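Local coordinates for protein aromatic-amino-acid transaminase TyrB (Burkholderia cenocepacia K56-2Valvano, PDB 4WD2) that probably catalyses the pyridoxal phosphate-dependent transfer of amino groups between aromatic amino acids and 2-oxo acids, as a class I and II aminotransferase, at residues A[23-28]-A[39-44]; A[368-371]-A[375-378]; A[124-129]-A[178-183]; A[140-145]-A[150-155]. All coordinates share one frame; numbering follows the deposited sequence.

Interaction 1 of 4, residues A[23-28]-A[39-44]; sequences TLNENF and LSIGIY
Ser40 OG is gripped by two amide side chains. One is Asn25, across the contact. The bond from Asn25 ND2 to Ser40 OG is weak, 3.2 Å long and bent to 135° at the hydrogen. The stronger hold comes from Asn38, whose OD1 bonds to Ser40 OG. Asn38 also reaches back to Asn25, with its ND2 bonded to Asn25 OD1. The two asparagines and the serine therefore form a small polar cluster between helix 20-30 and the chain that follows strand 37-38. Asn25 ND2 has a further partner in the backbone oxygen of Ile21, one turn earlier in the helix. Both ends of the amide are thus engaged, which should fix its rotation about chi2. The serine hydroxyl stands between its own backbone N and carbonyl carbon (chi1 70°), and this turns OG to the amide of Asn25.

Carbon contacts flank the cluster. Leu24 brings its CD2 branch against Ser40 CB at 3.8 Å. The end of the Ile41 side chain reaches Asn25: the methyl CD1 of Ile41 lies against the amide oxygen, 3.4 Å from Asn25 OD1, with the two side chains set at a slant. A bound glycerol lies close to the Ile41 side chain.

Beyond Ile41 the chain makes an inverse gamma turn centred on Gly42. Ile43 then packs on Tyr73 of the second subunit. The contact thus lays one side of helix 20-30 against the loop leaving strand 37-38, which leads on toward helix 55-65, while Tyr44 further along rests on helix 309-338.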
loop_
_atom_site.group_PDB
_atom_site.type_symbol
_atom_site.label_atom_id
_atom_site.label_comp_id
_atom_site.label_asym_id
_atom_site.label_seq_id
_atom_site.Cartn_x
_atom_site.Cartn_y
_atom_site.Cartn_z
ATOM N N THR A 23 8.154 -23.982 -3.232
ATOM C CA THR A 23 8.798 -25.289 -3.193
ATOM C C THR A 23 8.753 -25.949 -4.566
ATOM O O THR A 23 9.733 -26.550 -5.021
ATOM C CB THR A 23 8.124 -26.216 -2.155
ATOM O OG1 THR A 23 8.283 -25.667 -0.839
ATOM C CG2 THR A 23 8.734 -27.610 -2.193
ATOM N N LEU A 24 7.606 -25.826 -5.227
ATOM C CA LEU A 24 7.416 -26.419 -6.543
ATOM C C LEU A 24 8.371 -25.794 -7.549
ATOM O O LEU A 24 8.984 -26.491 -8.357
ATOM C CB LEU A 24 5.970 -26.244 -7.010
ATOM C CG LEU A 24 5.604 -26.830 -8.376
ATOM C CD1 LEU A 24 5.532 -28.352 -8.313
ATOM C CD2 LEU A 24 4.296 -26.241 -8.873
ATOM N N ASN A 25 8.503 -24.473 -7.491
ATOM C CA ASN A 25 9.359 -23.779 -8.435
ATOM C C ASN A 25 10.834 -24.034 -8.151
ATOM O O ASN A 25 11.652 -23.995 -9.064
ATOM C CB ASN A 25 9.051 -22.283 -8.432
ATOM C CG ASN A 25 7.958 -21.916 -9.422
ATOM O OD1 ASN A 25 8.240 -21.456 -10.532
ATOM N ND2 ASN A 25 6.705 -22.132 -9.032
ATOM N N GLU A 26 11.167 -24.317 -6.895
ATOM C CA GLU A 26 12.533 -24.691 -6.536
ATOM C C GLU A 26 12.887 -26.047 -7.138
ATOM O O GLU A 26 14.029 -26.287 -7.534
ATOM C CB GLU A 26 12.713 -24.728 -5.014
ATOM N N ASN A 27 11.897 -26.930 -7.201
ATOM C CA ASN A 27 12.087 -28.240 -7.805
ATOM C C ASN A 27 12.199 -28.139 -9.320
ATOM O O ASN A 27 12.897 -28.933 -9.958
ATOM C CB ASN A 27 10.942 -29.177 -7.420
ATOM C CG ASN A 27 10.971 -29.553 -5.956
ATOM O OD1 ASN A 27 12.040 -29.755 -5.378
ATOM N ND2 ASN A 27 9.797 -29.643 -5.341
ATOM N N PHE A 28 11.512 -27.156 -9.889
ATOM C CA PHE A 28 11.584 -26.924 -11.323
ATOM C C PHE A 28 12.966 -26.418 -11.715
ATOM O O PHE A 28 13.486 -26.779 -12.770
ATOM C CB PHE A 28 10.510 -25.930 -11.778
ATOM C CG PHE A 28 10.606 -25.566 -13.234
ATOM C CD1 PHE A 28 10.084 -26.404 -14.207
ATOM C CD2 PHE A 28 11.225 -24.392 -13.631
ATOM C CE1 PHE A 28 10.174 -26.075 -15.550
ATOM C CE2 PHE A 28 11.323 -24.060 -14.968
ATOM C CZ PHE A 28 10.799 -24.904 -15.931
ATOM N N LEU A 39 4.289 -24.182 -16.028
ATOM C CA LEU A 39 3.021 -23.509 -16.265
ATOM C C LEU A 39 2.363 -23.207 -14.926
ATOM O O LEU A 39 1.144 -23.077 -14.835
ATOM C CB LEU A 39 2.100 -24.369 -17.144
ATOM C CG LEU A 39 2.666 -24.901 -18.466
ATOM C CD1 LEU A 39 1.730 -25.921 -19.073
ATOM C CD2 LEU A 39 2.942 -23.776 -19.461
ATOM N N SER A 40 3.184 -23.100 -13.886
ATOM C CA SER A 40 2.684 -22.893 -12.532
ATOM C C SER A 40 2.641 -21.416 -12.145
ATOM O O SER A 40 1.917 -21.041 -11.224
ATOM C CB SER A 40 3.540 -23.662 -11.524
ATOM O OG SER A 40 4.825 -23.079 -11.411
ATOM N N ILE A 41 3.406 -20.576 -12.838
ATOM C CA ILE A 41 3.432 -19.148 -12.517
ATOM C C ILE A 41 2.306 -18.403 -13.245
ATOM O O ILE A 41 2.265 -18.348 -14.479
ATOM C CB ILE A 41 4.797 -18.525 -12.858
ATOM C CG1 ILE A 41 5.902 -19.292 -12.126
ATOM C CG2 ILE A 41 4.829 -17.048 -12.465
ATOM C CD1 ILE A 41 7.302 -19.002 -12.623
ATOM N N GLY A 42 1.392 -17.834 -12.464
ATOM C CA GLY A 42 0.176 -17.251 -13.001
ATOM C C GLY A 42 0.304 -15.797 -13.407
ATOM O O GLY A 42 -0.339 -14.920 -12.827
ATOM N N ILE A 43 1.154 -15.544 -14.399
ATOM C CA ILE A 43 1.324 -14.212 -14.971
ATOM C C ILE A 43 1.466 -14.358 -16.486
ATOM O O ILE A 43 1.683 -15.460 -16.972
ATOM C CB ILE A 43 2.559 -13.482 -14.398
ATOM C CG1 ILE A 43 3.844 -14.222 -14.752
ATOM C CG2 ILE A 43 2.457 -13.313 -12.884
ATOM C CD1 ILE A 43 5.085 -13.537 -14.208
ATOM N N TYR A 44 1.346 -13.262 -17.231
ATOM C CA TYR A 44 1.474 -13.345 -18.685
ATOM C C TYR A 44 2.935 -13.384 -19.142
ATOM O O TYR A 44 3.748 -12.557 -18.733
ATOM C CB TYR A 44 0.757 -12.179 -19.379
ATOM C CG TYR A 44 0.854 -12.257 -20.895
ATOM C CD1 TYR A 44 -0.054 -13.005 -21.633
ATOM C CD2 TYR A 44 1.867 -11.597 -21.582
ATOM C CE1 TYR A 44 0.041 -13.085 -23.018
ATOM C CE2 TYR A 44 1.973 -11.678 -22.964
ATOM C CZ TYR A 44 1.062 -12.420 -23.671
ATOM O OH TYR A 44 1.173 -12.491 -25.037
#

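Interaction 2 of 4, residues A[368-371]-A[375-378]; sequences ALRE and VYIL
Arg370 lays its aliphatic stem over one face of the Tyr376 ring. Its CG stands 3.7 Å from the ring centroid and 17° off the normal, a CH-pi contact displaced toward the rim. CD follows, 3.6 Å from Tyr376 CE2. The arginine chain runs extended through CG and CD, then bends at chi3 (66°), which carries the guanidinium past the ring instead of flat onto it. The two planes lie 61° apart, so the charged group does not stack.

The guanidinium is held from several sides. Arg370 NE forms a salt bridge with Glu371 OE2 at 2.8 Å, and NH2 forms another with Asp367. A water at the guanidinium edge, in its plane, accepts from Arg370 NH1 at 3.1 Å and donates to Ile377 O at 3.0 Å. It bridges the helix end to the chain beyond the strand.

The backbones are tied directly as well. Val375 N donates to Leu369 O at 3.0 Å. On the buried side Leu369 CG meets Val375 CB at 3.8 Å. The CD2 branch of Leu369 meets Ile377 CD1, also at 3.8 Å, and these two side chains cross at about a right angle. Helix 393-405 covers Leu369 and Val375.

Here helix 363-371 reverses through a short turn into strand 375-376, which pairs in parallel with strand 37-38. This joining of N-terminal and C-terminal chain is characteristic of the small domain of class I aminotransferases.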
loop_
_atom_site.group_PDB
_atom_site.type_symbol
_atom_site.label_atom_id
_atom_site.label_comp_id
_atom_site.label_asym_id
_atom_site.label_seq_id
_atom_site.Cartn_x
_atom_site.Cartn_y
_atom_site.Cartn_z
ATOM N N ALA A 368 2.331 -37.221 -12.157
ATOM C CA ALA A 368 2.859 -37.903 -13.335
ATOM C C ALA A 368 3.345 -36.905 -14.384
ATOM O O ALA A 368 4.436 -37.047 -14.933
ATOM C CB ALA A 368 1.812 -38.826 -13.929
ATOM N N LEU A 369 2.527 -35.894 -14.653
ATOM C CA LEU A 369 2.878 -34.838 -15.598
ATOM C C LEU A 369 4.235 -34.219 -15.266
ATOM O O LEU A 369 5.055 -33.981 -16.153
ATOM C CB LEU A 369 1.790 -33.763 -15.603
ATOM C CG LEU A 369 1.705 -32.793 -16.780
ATOM C CD1 LEU A 369 1.618 -33.567 -18.092
ATOM C CD2 LEU A 369 0.496 -31.874 -16.600
ATOM N N ARG A 370 4.465 -33.972 -13.979
ATOM C CA ARG A 370 5.721 -33.394 -13.507
ATOM C C ARG A 370 6.868 -34.398 -13.565
ATOM O O ARG A 370 7.880 -34.172 -14.230
ATOM C CB ARG A 370 5.561 -32.875 -12.074
ATOM C CG ARG A 370 6.837 -32.300 -11.469
ATOM C CD ARG A 370 6.647 -31.885 -10.012
ATOM N NE ARG A 370 6.387 -33.023 -9.133
ATOM C CZ ARG A 370 5.188 -33.334 -8.645
ATOM N NH1 ARG A 370 4.136 -32.583 -8.947
ATOM N NH2 ARG A 370 5.041 -34.391 -7.852
ATOM N N GLU A 371 6.703 -35.513 -12.864
ATOM C CA GLU A 371 7.793 -36.456 -12.665
ATOM C C GLU A 371 8.178 -37.175 -13.949
ATOM O O GLU A 371 9.361 -37.358 -14.235
ATOM C CB GLU A 371 7.421 -37.473 -11.584
ATOM C CG GLU A 371 7.162 -36.861 -10.204
ATOM C CD GLU A 371 8.394 -36.192 -9.602
ATOM O OE1 GLU A 371 9.522 -36.689 -9.807
ATOM O OE2 GLU A 371 8.233 -35.156 -8.926
ATOM N N VAL A 375 6.496 -31.509 -17.037
ATOM C CA VAL A 375 5.582 -30.386 -17.223
ATOM C C VAL A 375 4.923 -30.047 -15.888
ATOM O O VAL A 375 4.313 -30.911 -15.250
ATOM C CB VAL A 375 4.506 -30.694 -18.288
ATOM C CG1 VAL A 375 3.390 -29.646 -18.261
ATOM C CG2 VAL A 375 5.137 -30.767 -19.676
ATOM N N TYR A 376 5.051 -28.789 -15.468
ATOM C CA TYR A 376 4.663 -28.394 -14.117
ATOM C C TYR A 376 3.385 -27.541 -14.073
ATOM O O TYR A 376 3.355 -26.423 -14.595
ATOM C CB TYR A 376 5.807 -27.617 -13.443
ATOM C CG TYR A 376 7.055 -28.418 -13.108
ATOM C CD1 TYR A 376 7.822 -29.025 -14.103
ATOM C CD2 TYR A 376 7.494 -28.527 -11.795
ATOM C CE1 TYR A 376 8.979 -29.744 -13.789
ATOM C CE2 TYR A 376 8.652 -29.239 -11.469
ATOM C CZ TYR A 376 9.388 -29.843 -12.470
ATOM O OH TYR A 376 10.528 -30.554 -12.143
ATOM N N ILE A 377 2.338 -28.079 -13.449
ATOM C CA ILE A 377 1.131 -27.312 -13.157
ATOM C C ILE A 377 0.778 -27.487 -11.679
ATOM O O ILE A 377 1.426 -28.259 -10.978
ATOM C CB ILE A 377 -0.063 -27.733 -14.051
ATOM C CG1 ILE A 377 -0.462 -29.188 -13.806
ATOM C CG2 ILE A 377 0.257 -27.510 -15.517
ATOM C CD1 ILE A 377 -1.707 -29.605 -14.562
ATOM N N LEU A 378 -0.226 -26.760 -11.193
ATOM C CA LEU A 378 -0.563 -26.820 -9.772
ATOM C C LEU A 378 -1.247 -28.126 -9.407
ATOM O O LEU A 378 -1.814 -28.795 -10.271
ATOM C CB LEU A 378 -1.467 -25.649 -9.369
ATOM C CG LEU A 378 -0.889 -24.235 -9.419
ATOM C CD1 LEU A 378 -1.783 -23.298 -8.626
ATOM C CD2 LEU A 378 0.536 -24.207 -8.888
HETATM O O HOH W 1 3.738 -30.174 -10.795
#

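Interaction 3 of 4, residues A[124-129]-A[178-183]; sequences RYFPDS and PARSIV
The Phe126 ring receives Arg180 CD at its edge, near the ring plane, with Phe126 CE1 and Arg180 CD 4.0 Å apart. The guanidinium beyond is turned only 17° from the plane of the ring, but the two groups are not stacked. It is the methylene that touches, and the side chains cross at about a right angle. One face of the guanidinium is covered by its neighbour in sequence: Ala179 CB lies 3.5 Å above that plane, toward the rim. Arg180 bends at chi3 (-63°), which folds the charged end back over Ala179. Met9 of the second subunit packs on both Phe126 and Arg180.

The polar link is short. Ser129 OG donates to Arg180 O at 2.7 Å, coming from well above the carbonyl plane. Next to it, Ser129 CB touches Ile182 CD1 at 4.1 Å.

Each side of the contact is shaped by a beta turn. Residues 126-129 form a type I turn, closed by Ser129 N bonding to Phe126 O. Residues 178-181 form a type II turn with Arg180 in the left-handed region (phi 70°). Pro178 O takes two donors from the same face of its plane: Ser181 N at 3.3 Å and Ser181 OG at 2.7 Å. This double grip holds the turn just before the strand starts.

The contact sits where two inner strands of the large sheet begin. One turn leads from helix 110-125 into strand 131-135, the other into strand 182-186, and these strands run parallel side by side, with Ile182 bonded through its backbone to Gln130 and Trp132.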
loop_
_atom_site.group_PDB
_atom_site.type_symbol
_atom_site.label_atom_id
_atom_site.label_comp_id
_atom_site.label_asym_id
_atom_site.label_seq_id
_atom_site.Cartn_x
_atom_site.Cartn_y
_atom_site.Cartn_z
ATOM N N ARG A 124 -16.984 -1.881 8.178
ATOM C CA ARG A 124 -17.311 -0.775 9.057
ATOM C C ARG A 124 -18.787 -0.415 8.956
ATOM O O ARG A 124 -19.412 -0.060 9.960
ATOM C CB ARG A 124 -16.432 0.437 8.729
ATOM C CG ARG A 124 -16.665 1.610 9.636
ATOM C CD ARG A 124 -15.416 2.453 9.809
ATOM N NE ARG A 124 -15.730 3.640 10.592
ATOM C CZ ARG A 124 -16.059 4.806 10.057
ATOM N NH1 ARG A 124 -16.081 4.939 8.739
ATOM N NH2 ARG A 124 -16.343 5.841 10.832
ATOM N N TYR A 125 -19.350 -0.543 7.756
ATOM C CA TYR A 125 -20.732 -0.129 7.528
ATOM C C TYR A 125 -21.707 -1.282 7.349
ATOM O O TYR A 125 -22.913 -1.088 7.438
ATOM C CB TYR A 125 -20.794 0.819 6.330
ATOM C CG TYR A 125 -20.214 2.167 6.688
ATOM C CD1 TYR A 125 -20.903 3.033 7.531
ATOM C CD2 TYR A 125 -18.963 2.558 6.227
ATOM C CE1 TYR A 125 -20.380 4.257 7.884
ATOM C CE2 TYR A 125 -18.426 3.788 6.577
ATOM C CZ TYR A 125 -19.141 4.632 7.406
ATOM O OH TYR A 125 -18.614 5.855 7.764
ATOM N N PHE A 126 -21.188 -2.481 7.122
ATOM C CA PHE A 126 -22.028 -3.674 7.050
ATOM C C PHE A 126 -21.432 -4.829 7.866
ATOM O O PHE A 126 -21.158 -5.900 7.323
ATOM C CB PHE A 126 -22.219 -4.093 5.587
ATOM C CG PHE A 126 -22.819 -3.013 4.719
ATOM C CD1 PHE A 126 -24.191 -2.937 4.540
ATOM C CD2 PHE A 126 -22.011 -2.067 4.099
ATOM C CE1 PHE A 126 -24.752 -1.939 3.746
ATOM C CE2 PHE A 126 -22.559 -1.067 3.307
ATOM C CZ PHE A 126 -23.929 -1.006 3.123
ATOM N N PRO A 127 -21.254 -4.622 9.182
ATOM C CA PRO A 127 -20.482 -5.548 10.025
ATOM C C PRO A 127 -21.089 -6.943 10.158
ATOM O O PRO A 127 -20.363 -7.902 10.435
ATOM C CB PRO A 127 -20.465 -4.842 11.386
ATOM C CG PRO A 127 -21.714 -4.019 11.390
ATOM C CD PRO A 127 -21.862 -3.537 9.976
ATOM N N ASP A 128 -22.399 -7.054 9.961
ATOM C CA ASP A 128 -23.081 -8.331 10.138
ATOM C C ASP A 128 -23.248 -9.101 8.827
ATOM O O ASP A 128 -23.682 -10.253 8.829
ATOM C CB ASP A 128 -24.437 -8.103 10.807
ATOM C CG ASP A 128 -24.294 -7.602 12.242
ATOM O OD1 ASP A 128 -23.324 -8.003 12.913
ATOM O OD2 ASP A 128 -25.140 -6.806 12.700
ATOM N N SER A 129 -22.898 -8.467 7.713
ATOM C CA SER A 129 -22.896 -9.140 6.420
ATOM C C SER A 129 -21.816 -10.200 6.386
ATOM O O SER A 129 -20.776 -10.050 7.015
ATOM C CB SER A 129 -22.672 -8.145 5.284
ATOM O OG SER A 129 -23.725 -7.202 5.215
ATOM N N PRO A 178 -29.392 -13.638 2.370
ATOM C CA PRO A 178 -30.100 -12.513 2.979
ATOM C C PRO A 178 -29.627 -11.196 2.385
ATOM O O PRO A 178 -28.547 -11.149 1.788
ATOM C CB PRO A 178 -29.728 -12.620 4.460
ATOM C CG PRO A 178 -28.390 -13.279 4.452
ATOM C CD PRO A 178 -28.403 -14.236 3.286
ATOM N N ALA A 179 -30.426 -10.149 2.545
ATOM C CA ALA A 179 -30.060 -8.827 2.052
ATOM C C ALA A 179 -28.708 -8.388 2.605
ATOM O O ALA A 179 -28.345 -8.714 3.750
ATOM C CB ALA A 179 -31.136 -7.808 2.405
ATOM N N ARG A 180 -27.971 -7.677 1.750
ATOM C CA ARG A 180 -26.662 -7.087 2.041
ATOM C C ARG A 180 -25.542 -8.114 2.199
ATOM O O ARG A 180 -24.453 -7.786 2.661
ATOM C CB ARG A 180 -26.756 -6.191 3.276
ATOM C CG ARG A 180 -27.669 -4.994 3.038
ATOM C CD ARG A 180 -27.983 -4.252 4.323
ATOM N NE ARG A 180 -28.707 -5.093 5.267
ATOM C CZ ARG A 180 -30.022 -5.296 5.232
ATOM N NH1 ARG A 180 -30.769 -4.715 4.293
ATOM N NH2 ARG A 180 -30.593 -6.082 6.137
ATOM N N SER A 181 -25.801 -9.351 1.787
ATOM C CA SER A 181 -24.734 -10.333 1.657
ATOM C C SER A 181 -23.731 -9.864 0.603
ATOM O O SER A 181 -24.114 -9.390 -0.469
ATOM C CB SER A 181 -25.295 -11.706 1.282
ATOM O OG SER A 181 -26.123 -12.221 2.311
ATOM N N ILE A 182 -22.446 -9.985 0.911
ATOM C CA ILE A 182 -21.404 -9.553 -0.013
ATOM C C ILE A 182 -21.005 -10.711 -0.924
ATOM O O ILE A 182 -20.531 -11.745 -0.456
ATOM C CB ILE A 182 -20.164 -9.025 0.741
ATOM C CG1 ILE A 182 -20.548 -7.825 1.612
ATOM C CG2 ILE A 182 -19.064 -8.649 -0.248
ATOM C CD1 ILE A 182 -19.574 -7.542 2.744
ATOM N N VAL A 183 -21.200 -10.539 -2.228
ATOM C CA VAL A 183 -20.934 -11.616 -3.172
ATOM C C VAL A 183 -19.757 -11.269 -4.078
ATOM O O VAL A 183 -19.864 -10.402 -4.941
ATOM C CB VAL A 183 -22.186 -11.923 -4.028
ATOM C CG1 VAL A 183 -21.949 -13.134 -4.922
ATOM C CG2 VAL A 183 -23.385 -12.162 -3.130
#

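Interaction 4 of 4, residues A[140-145]-A[150-155]; sequences NHRFIF and FTVNTY
Arg142 reaches across to the strand and donates from NH1 to Val152 O, 3.0 Å away. Its side chain is extended through chi1 and chi2 and bends at chi3 (-67°), which brings the guanidinium to Val152. The bond is bent to 143° and arrives from above the carbonyl plane, so it is not ideal. NH1 has a stronger partner in Glu146, one turn on in the helix, with which it forms a salt bridge. Val152 CG1 covers one face of the guanidinium, 3.6 Å from Arg142 CZ. Thr154 CG2 meets its edge in plane, 3.7 Å from Arg142 NH2.

Near the helix end Phe145 O accepts from Phe150 N at 2.9 Å, a straighter bond at 158°. The same oxygen lies in the plane of the Phe150 ring, at its edge. Phe145 CB also packs against Val152 CG2 at 3.8 Å.

His141 has both ring nitrogens satisfied, ND1 by Ser137 and NE2 by Asp219. Asp219 probably corresponds to the aspartate that pairs with the cofactor's pyridine nitrogen in class I relatives. Asn153 ND2 bonds to Gln130.

Helix 141-147 and strand 152-159 run roughly antiparallel. With strand 131-135 they make a beta-alpha-beta crossover, the repeating element of the large cofactor-binding domain of fold-type I aminotransferases.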
loop_
_atom_site.group_PDB
_atom_site.type_symbol
_atom_site.label_atom_id
_atom_site.label_comp_id
_atom_site.label_asym_id
_atom_site.label_seq_id
_atom_site.Cartn_x
_atom_site.Cartn_y
_atom_site.Cartn_z
ATOM N N ASN A 140 -6.297 -15.623 -2.562
ATOM C CA ASN A 140 -6.195 -14.615 -1.514
ATOM C C ASN A 140 -7.515 -13.932 -1.156
ATOM O O ASN A 140 -7.550 -13.065 -0.284
ATOM C CB ASN A 140 -5.150 -13.576 -1.915
ATOM C CG ASN A 140 -3.746 -14.168 -1.982
ATOM O OD1 ASN A 140 -3.351 -14.961 -1.127
ATOM N ND2 ASN A 140 -2.993 -13.793 -3.009
ATOM N N HIS A 141 -8.599 -14.339 -1.810
ATOM C CA HIS A 141 -9.927 -13.800 -1.514
ATOM C C HIS A 141 -10.353 -14.105 -0.083
ATOM O O HIS A 141 -10.766 -13.207 0.654
ATOM C CB HIS A 141 -10.964 -14.362 -2.487
ATOM C CG HIS A 141 -11.096 -13.580 -3.760
ATOM N ND1 HIS A 141 -11.583 -14.135 -4.921
ATOM C CD2 HIS A 141 -10.826 -12.283 -4.043
ATOM C CE1 HIS A 141 -11.600 -13.215 -5.873
ATOM N NE2 HIS A 141 -11.143 -12.085 -5.366
ATOM N N ARG A 142 -10.254 -15.371 0.312
ATOM C CA ARG A 142 -10.646 -15.762 1.660
ATOM C C ARG A 142 -9.767 -15.077 2.689
ATOM O O ARG A 142 -10.257 -14.585 3.709
ATOM C CB ARG A 142 -10.569 -17.275 1.850
ATOM C CG ARG A 142 -10.935 -17.709 3.271
ATOM C CD ARG A 142 -11.045 -19.216 3.400
ATOM N NE ARG A 142 -12.175 -19.761 2.650
ATOM C CZ ARG A 142 -13.417 -19.839 3.119
ATOM N NH1 ARG A 142 -13.698 -19.403 4.342
ATOM N NH2 ARG A 142 -14.380 -20.354 2.366
ATOM N N PHE A 143 -8.468 -15.038 2.408
ATOM C CA PHE A 143 -7.502 -14.477 3.339
ATOM C C PHE A 143 -7.778 -12.999 3.612
ATOM O O PHE A 143 -7.871 -12.584 4.769
ATOM C CB PHE A 143 -6.077 -14.664 2.804
ATOM C CG PHE A 143 -5.001 -14.446 3.840
ATOM C CD1 PHE A 143 -4.317 -13.243 3.908
ATOM C CD2 PHE A 143 -4.670 -15.448 4.742
ATOM C CE1 PHE A 143 -3.327 -13.042 4.852
ATOM C CE2 PHE A 143 -3.675 -15.250 5.692
ATOM C CZ PHE A 143 -3.008 -14.045 5.747
ATOM N N ILE A 144 -7.930 -12.211 2.552
ATOM C CA ILE A 144 -8.175 -10.780 2.693
ATOM C C ILE A 144 -9.471 -10.508 3.464
ATOM O O ILE A 144 -9.477 -9.741 4.423
ATOM C CB ILE A 144 -8.221 -10.079 1.314
ATOM C CG1 ILE A 144 -6.837 -10.097 0.661
ATOM C CG2 ILE A 144 -8.692 -8.641 1.447
ATOM C CD1 ILE A 144 -6.828 -9.587 -0.782
ATOM N N PHE A 145 -10.567 -11.156 3.081
ATOM C CA PHE A 145 -11.846 -10.842 3.714
ATOM C C PHE A 145 -11.993 -11.419 5.130
ATOM O O PHE A 145 -12.578 -10.777 6.002
ATOM C CB PHE A 145 -12.991 -11.297 2.809
ATOM C CG PHE A 145 -13.226 -10.368 1.657
ATOM C CD1 PHE A 145 -14.059 -9.271 1.797
ATOM C CD2 PHE A 145 -12.581 -10.564 0.449
ATOM C CE1 PHE A 145 -14.267 -8.398 0.737
ATOM C CE2 PHE A 145 -12.778 -9.690 -0.610
ATOM C CZ PHE A 145 -13.622 -8.611 -0.468
ATOM N N PHE A 150 -14.572 -10.656 8.160
ATOM C CA PHE A 150 -15.775 -11.291 7.622
ATOM C C PHE A 150 -15.759 -12.807 7.730
ATOM O O PHE A 150 -14.728 -13.447 7.505
ATOM C CB PHE A 150 -15.979 -10.922 6.150
ATOM C CG PHE A 150 -16.460 -9.523 5.934
ATOM C CD1 PHE A 150 -17.787 -9.193 6.156
ATOM C CD2 PHE A 150 -15.590 -8.537 5.495
ATOM C CE1 PHE A 150 -18.234 -7.907 5.960
ATOM C CE2 PHE A 150 -16.039 -7.242 5.291
ATOM C CZ PHE A 150 -17.363 -6.933 5.521
ATOM N N THR A 151 -16.917 -13.375 8.058
ATOM C CA THR A 151 -17.164 -14.794 7.846
ATOM C C THR A 151 -17.294 -15.028 6.344
ATOM O O THR A 151 -18.064 -14.350 5.660
ATOM C CB THR A 151 -18.438 -15.272 8.557
ATOM O OG1 THR A 151 -18.331 -15.013 9.961
ATOM C CG2 THR A 151 -18.649 -16.756 8.336
ATOM N N VAL A 152 -16.532 -15.981 5.830
ATOM C CA VAL A 152 -16.458 -16.181 4.393
ATOM C C VAL A 152 -17.002 -17.550 4.001
ATOM O O VAL A 152 -16.594 -18.578 4.545
ATOM C CB VAL A 152 -15.014 -16.022 3.885
ATOM C CG1 VAL A 152 -14.881 -16.569 2.477
ATOM C CG2 VAL A 152 -14.585 -14.559 3.945
ATOM N N ASN A 153 -17.938 -17.540 3.056
ATOM C CA ASN A 153 -18.576 -18.752 2.566
ATOM C C ASN A 153 -18.392 -18.923 1.059
ATOM O O ASN A 153 -17.814 -18.067 0.391
ATOM C CB ASN A 153 -20.068 -18.736 2.911
ATOM C CG ASN A 153 -20.331 -18.303 4.347
ATOM O OD1 ASN A 153 -20.133 -19.074 5.290
ATOM N ND2 ASN A 153 -20.793 -17.066 4.518
ATOM N N THR A 154 -18.883 -20.038 0.527
ATOM C CA THR A 154 -18.749 -20.317 -0.897
ATOM C C THR A 154 -20.102 -20.561 -1.558
ATOM O O THR A 154 -21.085 -20.878 -0.887
ATOM C CB THR A 154 -17.844 -21.545 -1.151
ATOM O OG1 THR A 154 -18.527 -22.740 -0.754
ATOM C CG2 THR A 154 -16.559 -21.431 -0.365
ATOM N N TYR A 155 -20.146 -20.389 -2.874
ATOM C CA TYR A 155 -21.295 -20.800 -3.672
ATOM C C TYR A 155 -20.799 -21.753 -4.761
ATOM O O TYR A 155 -19.627 -21.691 -5.144
ATOM C CB TYR A 155 -22.032 -19.587 -4.272
ATOM C CG TYR A 155 -21.169 -18.610 -5.046
ATOM C CD1 TYR A 155 -20.776 -18.880 -6.351
ATOM C CD2 TYR A 155 -20.781 -17.397 -4.482
ATOM C CE1 TYR A 155 -19.993 -17.977 -7.069
ATOM C CE2 TYR A 155 -19.990 -16.490 -5.194
ATOM C CZ TYR A 155 -19.604 -16.791 -6.484
ATOM O OH TYR A 155 -18.825 -15.915 -7.193
#

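Overall arrangement
From the N terminus, interaction 1 closes first, joining helix 20-30 to the loop just after strand 37-38. Interaction 3 then opens at the end of helix 110-125 and closes some fifty residues later at strand 182-186. Interaction 4 opens and closes within that span, so it is nested in it. The two share the large sheet: Phe150 touches Ser129 and Ile182, and both contacts reach the second subunit. Interaction 2 closes last, where helix 363-371 turns back onto strand 375-376 after three residues. It lies beside interaction 1, where Leu39 N probably bonds to Tyr376 O at 2.8 Å and Phe28 packs on Tyr376. Interactions 1 and 3 lie on opposite sides of the chain's centre, with centres about 37 Å apart.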